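Local coordinates for GNA33 (Neisseria gonorrhoeae FA 1090, PDB 2G5D), which probably acts as a lytic transglycosylase, cleaving the MurNAc-GlcNAc linkages of peptidoglycan exolytically with formation of a 1,6-anhydro bond in the MurNAc residue, at residues 55-58 with 59-62; 97-100 with 101-105; 357-360 with 361-364. All coordinates share one frame; numbering follows the deposited sequence.

Contact 1. Residues 55-58 with 59-62; sequences AQDF and AKSL
Asp57 and Lys60 meet where the loop 55-58 winds into helix 58-72, and the carboxylate gives one oxygen to the ammonium of Lys60 and the other to its backbone amide. OD2 takes the salt bridge, 2.8 Å from Lys60 NZ, which reaches it from the syn side and 28° out of the carboxylate plane. The lysine chain runs extended as far as CE and then bends at its last torsion (chi4 49°), which folds the ammonium back onto the acid; on the way Lys60 CD passes 3.3 Å from Asp57 OD2. Asp57 stands at the N-cap of the helix, and its capping bond, from Lys60 N to OD1, is a weak one at 3.4 Å; an acidic side chain here would also be expected to interact well with the helix dipole. A chi1 of -167° turns the carboxylate toward that amide. Asp57 O receives a backbone bond of the first turn from Ser61 N at 3.3 Å. The charged flank is partly exposed, whereas Phe58, Ser61 and Leu62 are buried. Phe58 O accepts from Leu62 N at 2.9 Å. The Phe58 side chain leaves the backbone pointing away from 59-62, and Gln56 CB sits over the centre of one ring face. Ser61 OG is hydrogen-bonded to Leu369 O of strand 365-375, and Gln56 joins the same strand through both ends of its amide.

Contact 2. Residues 97-100 with 101-105; sequences RFFE and RYFTP
Phe103 packs against Phe98 and Phe99 near the passage from helix 92-102 into strand 103-110. Its CB lies 3.5 Å from Phe99 O, the carbonyl that also accepts a weak bond from Phe103 N. Further out, CD1 passes 3.8 Å from the same Phe99 O and nearly as close to Phe98 O. CE1 makes the main ring contact: it points at one face of Phe98, 3.7 Å from Phe98 CZ, and touches Phe99 CD2 at 4.1 Å. At the tip, CZ still reaches Phe98 CZ. The Phe98 and Phe103 planes stand at 77°, an offset edge-to-face pair, while Phe99 and Phe103 run side by side with their rings oblique at 46°. A chi1 of 171° sends the Phe98 ring out opposite its backbone N, where it can serve both later rings, and its CD1 meets Tyr102 CD1 at 3.8 Å. Tyr102 OH is held by Arg23 O. On the exposed flank, the extended Arg101 and the bent Arg97 lie side by side, pointing the same way, with Arg101 NH2 over a face of the Arg97 guanidinium, 3.8 Å from Arg97 NH1; two like charges so close would probably repel. Phe65 of helix 58-72 and Val81 of helix 79-86 help to enclose the rings. The arrangement is an aromatic cluster at a helix-to-strand junction, built on i to i+4 and i+5 spacings.

Contact 3. Residues 357-360 with 361-364; sequences TAHP and VTRK
The imidazole of His359 lies alongside Val361 and crosses Thr362 at a slant, its ND1 turned inward to the chain that curls round it. ND1 accepts from two successive amides, Val361 N at 3.2 Å and Thr362 N at 3.2 Å, both nearly straight but tilted from the ring plane by 22° and 32°, which is consistent with ND1 being unprotonated. With CG anti to the backbone nitrogen (chi1 -168°), ND1 is brought to these amides. The ring is held between Pro360 CD on one face and Thr362 CG2 on the other; Thr362 OG1 sits 3.1 Å from His359 CB, and Val361 CG2 approaches His359 CE1 to 3.3 Å. The whole is a beta-hairpin connection between antiparallel strands 352-358 and 365-375 of the 3D domain, its base closed by His359 N bonding to Lys364 O at 2.8 Å, almost in line with the carbonyl. One step further into the turn, Arg363 N bonds to His359 O at 2.8 Å. The Arg363 chain bends at chi2, bringing its guanidinium back toward Pro360 and Ala358: Pro360 O lies over one face, displaced from the centre of the group, and Ala358 O is at the edge. Leu398 of helix 393-401 touches His359, Pro360 and Val361.

In the fold
Contacts 1 and 2 belong to one packed region, with centres about 13 Å apart: Phe58 CD2 meets Phe99 CD1 at 3.7 Å, and Leu62 rests on Phe98, joining helix 58-72 to helix 92-102. Both bury aromatic or aliphatic groups on one flank and keep charged groups on the other, paired as acid and base in contact 1 but as two arginines in contact 2. Contact 3 is a surface turn, touching neither; its nearest atoms are about 10 Å from contact 1 and about 15 Å from contact 2. It relies on backbone amides and an imidazole acceptor. Strand 365-375, which follows its turn, also receives Gln56 and Ser61 of contact 1.

Contact 1. Residues 55-58 with 59-62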
ATOM      1  N   ALA A  55      -7.037 -27.124  -1.947  1.00 29.96           N
ATOM      2  CA  ALA A  55      -8.297 -26.437  -2.254  1.00 30.73           C
ATOM      3  C   ALA A  55      -8.193 -24.948  -2.688  1.00 31.49           C
ATOM      4  O   ALA A  55      -9.211 -24.268  -2.869  1.00 30.73           O
ATOM      5  CB  ALA A  55      -9.283 -26.603  -1.086  1.00 31.09           C
ATOM      6  N   GLN A  56      -6.977 -24.458  -2.885  1.00 31.14           N
ATOM      7  CA  GLN A  56      -6.777 -23.091  -3.377  1.00 31.75           C
ATOM      8  C   GLN A  56      -7.396 -22.795  -4.746  1.00 30.99           C
ATOM      9  O   GLN A  56      -7.397 -23.628  -5.637  1.00 30.29           O
ATOM     10  CB  GLN A  56      -5.298 -22.734  -3.453  1.00 31.82           C
ATOM     11  CG  GLN A  56      -4.592 -22.581  -2.104  1.00 32.91           C
ATOM     12  CD  GLN A  56      -5.306 -21.599  -1.215  1.00 33.52           C
ATOM     13  OE1 GLN A  56      -5.340 -20.401  -1.508  1.00 36.39           O
ATOM     14  NE2 GLN A  56      -5.920 -22.101  -0.139  1.00 37.08           N
ATOM     15  N   ASP A  57      -7.868 -21.565  -4.898  1.00 31.34           N
ATOM     16  CA  ASP A  57      -8.204 -21.031  -6.213  1.00 30.42           C
ATOM     17  C   ASP A  57      -6.884 -20.542  -6.832  1.00 30.16           C
ATOM     18  O   ASP A  57      -6.564 -19.332  -6.842  1.00 30.97           O
ATOM     19  CB  ASP A  57      -9.263 -19.934  -6.093  1.00 29.49           C
ATOM     20  CG  ASP A  57      -9.879 -19.569  -7.419  1.00 27.92           C
ATOM     21  OD1 ASP A  57      -9.290 -19.874  -8.484  1.00 27.97           O
ATOM     22  OD2 ASP A  57     -10.960 -18.983  -7.394  1.00 26.24           O
ATOM     23  N   PHE A  58      -6.108 -21.505  -7.331  1.00 28.68           N
ATOM     24  CA  PHE A  58      -4.832 -21.238  -7.974  1.00 28.59           C
ATOM     25  C   PHE A  58      -4.965 -20.464  -9.295  1.00 28.61           C
ATOM     26  O   PHE A  58      -3.982 -19.878  -9.777  1.00 28.80           O
ATOM     27  CB  PHE A  58      -4.051 -22.544  -8.226  1.00 28.49           C
ATOM     28  CG  PHE A  58      -3.520 -23.202  -6.992  1.00 28.39           C
ATOM     29  CD1 PHE A  58      -4.112 -24.371  -6.517  1.00 30.22           C
ATOM     30  CD2 PHE A  58      -2.427 -22.683  -6.306  1.00 30.28           C
ATOM     31  CE1 PHE A  58      -3.628 -25.020  -5.365  1.00 31.93           C
ATOM     32  CE2 PHE A  58      -1.938 -23.327  -5.125  1.00 30.95           C
ATOM     33  CZ  PHE A  58      -2.525 -24.490  -4.671  1.00 31.17           C
ATOM     34  N   ALA A  59      -6.153 -20.464  -9.913  1.00 27.39           N
ATOM     35  CA  ALA A  59      -6.359 -19.610 -11.103  1.00 27.25           C
ATOM     36  C   ALA A  59      -6.206 -18.143 -10.701  1.00 27.42           C
ATOM     37  O   ALA A  59      -5.534 -17.349 -11.390  1.00 26.87           O
ATOM     38  CB  ALA A  59      -7.763 -19.855 -11.717  1.00 26.47           C
ATOM     39  N   LYS A  60      -6.821 -17.795  -9.571  1.00 27.03           N
ATOM     40  CA  LYS A  60      -6.771 -16.442  -9.054  1.00 27.31           C
ATOM     41  C   LYS A  60      -5.344 -16.056  -8.615  1.00 27.45           C
ATOM     42  O   LYS A  60      -4.904 -14.942  -8.922  1.00 27.74           O
ATOM     43  CB  LYS A  60      -7.834 -16.211  -7.964  1.00 26.91           C
ATOM     44  CG  LYS A  60      -9.196 -15.923  -8.561  1.00 27.69           C
ATOM     45  CD  LYS A  60     -10.304 -15.733  -7.530  1.00 26.39           C
ATOM     46  CE  LYS A  60     -11.695 -15.784  -8.182  1.00 29.39           C
ATOM     47  NZ  LYS A  60     -11.879 -16.995  -9.096  1.00 29.85           N
ATOM     48  N   SER A  61      -4.605 -16.974  -7.962  1.00 27.19           N
ATOM     49  CA  SER A  61      -3.211 -16.693  -7.585  1.00 27.24           C
ATOM     50  C   SER A  61      -2.366 -16.497  -8.825  1.00 27.14           C
ATOM     51  O   SER A  61      -1.478 -15.638  -8.841  1.00 26.61           O
ATOM     52  CB  SER A  61      -2.583 -17.840  -6.749  1.00 28.17           C
ATOM     53  OG  SER A  61      -3.410 -18.179  -5.655  1.00 24.88           O
ATOM     54  N   LEU A  62      -2.640 -17.288  -9.868  1.00 26.68           N
ATOM     55  CA  LEU A  62      -1.908 -17.130 -11.153  1.00 26.16           C
ATOM     56  C   LEU A  62      -2.187 -15.786 -11.818  1.00 26.76           C
ATOM     57  O   LEU A  62      -1.250 -15.137 -12.274  1.00 27.33           O
ATOM     58  CB  LEU A  62      -2.112 -18.310 -12.118  1.00 25.79           C
ATOM     59  CG  LEU A  62      -1.359 -18.263 -13.474  1.00 26.35           C
ATOM     60  CD1 LEU A  62       0.159 -18.234 -13.289  1.00 27.07           C
ATOM     61  CD2 LEU A  62      -1.745 -19.417 -14.357  1.00 25.21           C
TER

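Contact 2. Residues 97-100 with 101-105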
ATOM      1  N   ARG A  97      -0.128 -26.891 -10.485  1.00 30.27           N
ATOM      2  CA  ARG A  97       1.067 -27.603 -10.952  1.00 30.42           C
ATOM      3  C   ARG A  97       2.246 -26.714 -11.255  1.00 29.69           C
ATOM      4  O   ARG A  97       3.371 -27.100 -10.975  1.00 29.89           O
ATOM      5  CB  ARG A  97       0.738 -28.543 -12.102  1.00 30.21           C
ATOM      6  CG  ARG A  97       0.121 -29.763 -11.549  1.00 32.70           C
ATOM      7  CD  ARG A  97      -1.132 -30.186 -12.281  1.00 35.96           C
ATOM      8  NE  ARG A  97      -0.834 -31.142 -13.335  1.00 36.47           N
ATOM      9  CZ  ARG A  97      -0.839 -32.460 -13.167  1.00 38.58           C
ATOM     10  NH1 ARG A  97      -0.574 -33.254 -14.200  1.00 36.59           N
ATOM     11  NH2 ARG A  97      -1.124 -32.980 -11.973  1.00 39.90           N
ATOM     12  N   PHE A  98       1.962 -25.528 -11.804  1.00 28.67           N
ATOM     13  CA  PHE A  98       2.923 -24.428 -11.968  1.00 28.71           C
ATOM     14  C   PHE A  98       3.598 -23.990 -10.640  1.00 28.83           C
ATOM     15  O   PHE A  98       4.819 -23.833 -10.590  1.00 27.50           O
ATOM     16  CB  PHE A  98       2.220 -23.237 -12.627  1.00 28.12           C
ATOM     17  CG  PHE A  98       3.034 -21.966 -12.654  1.00 28.58           C
ATOM     18  CD1 PHE A  98       4.165 -21.859 -13.471  1.00 27.03           C
ATOM     19  CD2 PHE A  98       2.652 -20.862 -11.885  1.00 28.69           C
ATOM     20  CE1 PHE A  98       4.912 -20.692 -13.490  1.00 29.90           C
ATOM     21  CE2 PHE A  98       3.389 -19.683 -11.910  1.00 29.49           C
ATOM     22  CZ  PHE A  98       4.512 -19.597 -12.707  1.00 29.28           C
ATOM     23  N   PHE A  99       2.798 -23.786  -9.590  1.00 28.51           N
ATOM     24  CA  PHE A  99       3.340 -23.336  -8.307  1.00 29.06           C
ATOM     25  C   PHE A  99       4.103 -24.481  -7.621  1.00 28.39           C
ATOM     26  O   PHE A  99       5.060 -24.240  -6.910  1.00 29.52           O
ATOM     27  CB  PHE A  99       2.256 -22.709  -7.377  1.00 27.56           C
ATOM     28  CG  PHE A  99       1.715 -21.379  -7.864  1.00 28.87           C
ATOM     29  CD1 PHE A  99       0.383 -21.247  -8.284  1.00 25.94           C
ATOM     30  CD2 PHE A  99       2.555 -20.245  -7.941  1.00 27.82           C
ATOM     31  CE1 PHE A  99      -0.122 -19.995  -8.758  1.00 25.07           C
ATOM     32  CE2 PHE A  99       2.060 -19.004  -8.418  1.00 27.59           C
ATOM     33  CZ  PHE A  99       0.725 -18.879  -8.813  1.00 27.71           C
ATOM     34  N   GLU A 100       3.659 -25.717  -7.820  1.00 29.44           N
ATOM     35  CA  GLU A 100       4.346 -26.908  -7.285  1.00 30.04           C
ATOM     36  C   GLU A 100       5.663 -27.262  -7.963  1.00 30.61           C
ATOM     37  O   GLU A 100       6.633 -27.676  -7.293  1.00 30.44           O
ATOM     38  CB  GLU A 100       3.421 -28.116  -7.332  1.00 29.64           C
ATOM     39  CG  GLU A 100       2.314 -28.010  -6.299  1.00 30.15           C
ATOM     40  CD  GLU A 100       1.352 -29.166  -6.363  1.00 32.87           C
ATOM     41  OE1 GLU A 100       0.572 -29.315  -5.410  1.00 33.05           O
ATOM     42  OE2 GLU A 100       1.364 -29.908  -7.362  1.00 36.35           O
ATOM     43  N   ARG A 101       5.681 -27.077  -9.280  1.00 30.48           N
ATOM     44  CA  ARG A 101       6.759 -27.509 -10.134  1.00 30.52           C
ATOM     45  C   ARG A 101       7.898 -26.508 -10.214  1.00 30.05           C
ATOM     46  O   ARG A 101       9.030 -26.908 -10.406  1.00 29.09           O
ATOM     47  CB  ARG A 101       6.232 -27.827 -11.540  1.00 30.81           C
ATOM     48  CG  ARG A 101       5.678 -29.254 -11.628  1.00 32.14           C
ATOM     49  CD  ARG A 101       4.771 -29.477 -12.798  1.00 32.92           C
ATOM     50  NE  ARG A 101       4.103 -30.779 -12.684  1.00 36.03           N
ATOM     51  CZ  ARG A 101       3.717 -31.525 -13.712  1.00 36.01           C
ATOM     52  NH1 ARG A 101       3.921 -31.109 -14.966  1.00 38.90           N
ATOM     53  NH2 ARG A 101       3.118 -32.700 -13.485  1.00 36.91           N
ATOM     54  N   TYR A 102       7.593 -25.227 -10.026  1.00 29.30           N
ATOM     55  CA  TYR A 102       8.561 -24.148 -10.269  1.00 29.48           C
ATOM     56  C   TYR A 102       9.038 -23.392  -9.018  1.00 29.46           C
ATOM     57  O   TYR A 102      10.057 -22.689  -9.054  1.00 29.32           O
ATOM     58  CB  TYR A 102       8.007 -23.181 -11.334  1.00 29.95           C
ATOM     59  CG  TYR A 102       8.039 -23.724 -12.763  1.00 29.61           C
ATOM     60  CD1 TYR A 102       6.984 -24.461 -13.281  1.00 29.76           C
ATOM     61  CD2 TYR A 102       9.153 -23.485 -13.591  1.00 30.42           C
ATOM     62  CE1 TYR A 102       7.027 -24.955 -14.603  1.00 31.86           C
ATOM     63  CE2 TYR A 102       9.210 -23.969 -14.897  1.00 31.76           C
ATOM     64  CZ  TYR A 102       8.142 -24.704 -15.403  1.00 30.66           C
ATOM     65  OH  TYR A 102       8.201 -25.178 -16.705  1.00 31.75           O
ATOM     66  N   PHE A 103       8.309 -23.550  -7.918  1.00 29.72           N
ATOM     67  CA  PHE A 103       8.599 -22.841  -6.671  1.00 30.07           C
ATOM     68  C   PHE A 103       8.812 -23.811  -5.519  1.00 29.49           C
ATOM     69  O   PHE A 103       8.310 -24.953  -5.528  1.00 29.51           O
ATOM     70  CB  PHE A 103       7.489 -21.823  -6.289  1.00 29.29           C
ATOM     71  CG  PHE A 103       7.217 -20.759  -7.340  1.00 30.04           C
ATOM     72  CD1 PHE A 103       6.536 -21.078  -8.516  1.00 28.21           C
ATOM     73  CD2 PHE A 103       7.627 -19.433  -7.137  1.00 27.72           C
ATOM     74  CE1 PHE A 103       6.299 -20.122  -9.491  1.00 30.04           C
ATOM     75  CE2 PHE A 103       7.372 -18.453  -8.095  1.00 29.31           C
ATOM     76  CZ  PHE A 103       6.688 -18.795  -9.280  1.00 26.70           C
ATOM     77  N   THR A 104       9.581 -23.339  -4.543  1.00 29.54           N
ATOM     78  CA  THR A 104       9.807 -24.028  -3.276  1.00 28.96           C
ATOM     79  C   THR A 104       9.266 -23.163  -2.143  1.00 28.86           C
ATOM     80  O   THR A 104       9.533 -21.949  -2.108  1.00 27.42           O
ATOM     81  CB  THR A 104      11.330 -24.309  -3.077  1.00 29.65           C
ATOM     82  OG1 THR A 104      11.770 -25.216  -4.086  1.00 28.31           O
ATOM     83  CG2 THR A 104      11.628 -24.890  -1.677  1.00 28.75           C
ATOM     84  N   PRO A 105       8.486 -23.769  -1.209  1.00 29.36           N
ATOM     85  CA  PRO A 105       8.001 -23.006  -0.065  1.00 29.21           C
ATOM     86  C   PRO A 105       9.027 -22.903   1.089  1.00 29.54           C
ATOM     87  O   PRO A 105       9.628 -23.900   1.503  1.00 29.21           O
ATOM     88  CB  PRO A 105       6.747 -23.791   0.391  1.00 29.56           C
ATOM     89  CG  PRO A 105       6.605 -24.950  -0.554  1.00 28.84           C
ATOM     90  CD  PRO A 105       7.966 -25.148  -1.177  1.00 28.87           C
TER

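Contact 3. Residues 357-360 with 361-364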
ATOM      1  N   THR A 357      -4.386 -17.707   8.155  1.00 28.77           N
ATOM      2  CA  THR A 357      -4.883 -16.797   9.182  1.00 28.61           C
ATOM      3  C   THR A 357      -6.357 -17.046   9.513  1.00 28.39           C
ATOM      4  O   THR A 357      -6.863 -18.150   9.309  1.00 27.85           O
ATOM      5  CB  THR A 357      -4.504 -15.291   8.855  1.00 28.15           C
ATOM      6  OG1 THR A 357      -4.889 -14.430   9.931  1.00 27.20           O
ATOM      7  CG2 THR A 357      -5.095 -14.808   7.539  1.00 28.14           C
ATOM      8  N   ALA A 358      -7.025 -16.043  10.070  1.00 29.52           N
ATOM      9  CA  ALA A 358      -8.465 -16.109  10.294  1.00 29.94           C
ATOM     10  C   ALA A 358      -9.174 -14.998   9.520  1.00 30.28           C
ATOM     11  O   ALA A 358      -8.689 -13.864   9.464  1.00 29.52           O
ATOM     12  CB  ALA A 358      -8.776 -16.018  11.770  1.00 30.23           C
ATOM     13  N   HIS A 359     -10.302 -15.345   8.904  1.00 30.99           N
ATOM     14  CA  HIS A 359     -11.178 -14.371   8.259  1.00 32.36           C
ATOM     15  C   HIS A 359     -11.628 -13.291   9.261  1.00 33.19           C
ATOM     16  O   HIS A 359     -12.137 -13.627  10.322  1.00 33.96           O
ATOM     17  CB  HIS A 359     -12.375 -15.076   7.623  1.00 31.64           C
ATOM     18  CG  HIS A 359     -13.177 -14.200   6.710  1.00 32.99           C
ATOM     19  ND1 HIS A 359     -14.041 -13.230   7.175  1.00 32.21           N
ATOM     20  CD2 HIS A 359     -13.248 -14.153   5.359  1.00 31.84           C
ATOM     21  CE1 HIS A 359     -14.602 -12.619   6.148  1.00 31.92           C
ATOM     22  NE2 HIS A 359     -14.140 -13.163   5.036  1.00 32.76           N
ATOM     23  N   PRO A 360     -11.409 -11.994   8.935  1.00 34.73           N
ATOM     24  CA  PRO A 360     -11.681 -10.858   9.843  1.00 35.54           C
ATOM     25  C   PRO A 360     -13.116 -10.696  10.357  1.00 36.78           C
ATOM     26  O   PRO A 360     -13.318  -9.985  11.347  1.00 36.97           O
ATOM     27  CB  PRO A 360     -11.265  -9.627   9.019  1.00 35.56           C
ATOM     28  CG  PRO A 360     -11.257 -10.077   7.624  1.00 35.45           C
ATOM     29  CD  PRO A 360     -10.836 -11.522   7.662  1.00 34.18           C
ATOM     30  N   VAL A 361     -14.097 -11.328   9.710  1.00 37.70           N
ATOM     31  CA  VAL A 361     -15.467 -11.307  10.232  1.00 38.25           C
ATOM     32  C   VAL A 361     -15.966 -12.698  10.646  1.00 38.85           C
ATOM     33  O   VAL A 361     -16.443 -12.868  11.775  1.00 39.13           O
ATOM     34  CB  VAL A 361     -16.487 -10.555   9.291  1.00 38.68           C
ATOM     35  CG1 VAL A 361     -15.912  -9.219   8.795  1.00 38.10           C
ATOM     36  CG2 VAL A 361     -16.924 -11.414   8.102  1.00 38.98           C
ATOM     37  N   THR A 362     -15.841 -13.692   9.765  1.00 39.40           N
ATOM     38  CA  THR A 362     -16.290 -15.069  10.079  1.00 40.04           C
ATOM     39  C   THR A 362     -15.387 -15.810  11.073  1.00 40.63           C
ATOM     40  O   THR A 362     -15.795 -16.829  11.654  1.00 40.78           O
ATOM     41  CB  THR A 362     -16.490 -15.957   8.810  1.00 39.92           C
ATOM     42  OG1 THR A 362     -15.218 -16.281   8.219  1.00 39.52           O
ATOM     43  CG2 THR A 362     -17.394 -15.266   7.795  1.00 39.53           C
ATOM     44  N   ARG A 363     -14.166 -15.296  11.256  1.00 41.23           N
ATOM     45  CA  ARG A 363     -13.162 -15.878  12.161  1.00 41.47           C
ATOM     46  C   ARG A 363     -12.764 -17.306  11.772  1.00 40.94           C
ATOM     47  O   ARG A 363     -11.859 -17.884  12.382  1.00 41.51           O
ATOM     48  CB  ARG A 363     -13.602 -15.785  13.646  1.00 42.10           C
ATOM     49  CG  ARG A 363     -13.406 -14.392  14.295  1.00 44.57           C
ATOM     50  CD  ARG A 363     -11.915 -14.096  14.542  1.00 49.24           C
ATOM     51  NE  ARG A 363     -11.584 -12.665  14.598  1.00 50.76           N
ATOM     52  CZ  ARG A 363     -10.951 -12.003  13.633  1.00 52.66           C
ATOM     53  NH1 ARG A 363     -10.584 -12.632  12.519  1.00 53.73           N
ATOM     54  NH2 ARG A 363     -10.682 -10.706  13.773  1.00 52.87           N
ATOM     55  N   LYS A 364     -13.441 -17.859  10.761  1.00 40.10           N
ATOM     56  CA  LYS A 364     -13.067 -19.135  10.130  1.00 39.66           C
ATOM     57  C   LYS A 364     -11.685 -19.063   9.467  1.00 38.81           C
ATOM     58  O   LYS A 364     -11.124 -17.970   9.286  1.00 38.90           O
ATOM     59  CB  LYS A 364     -14.099 -19.542   9.070  1.00 39.57           C
ATOM     60  CG  LYS A 364     -15.467 -20.000   9.587  1.00 40.72           C
ATOM     61  CD  LYS A 364     -16.404 -20.207   8.401  1.00 40.50           C
ATOM     62  CE  LYS A 364     -17.844 -20.418   8.823  1.00 42.58           C
ATOM     63  NZ  LYS A 364     -18.724 -20.376   7.623  1.00 43.25           N
TER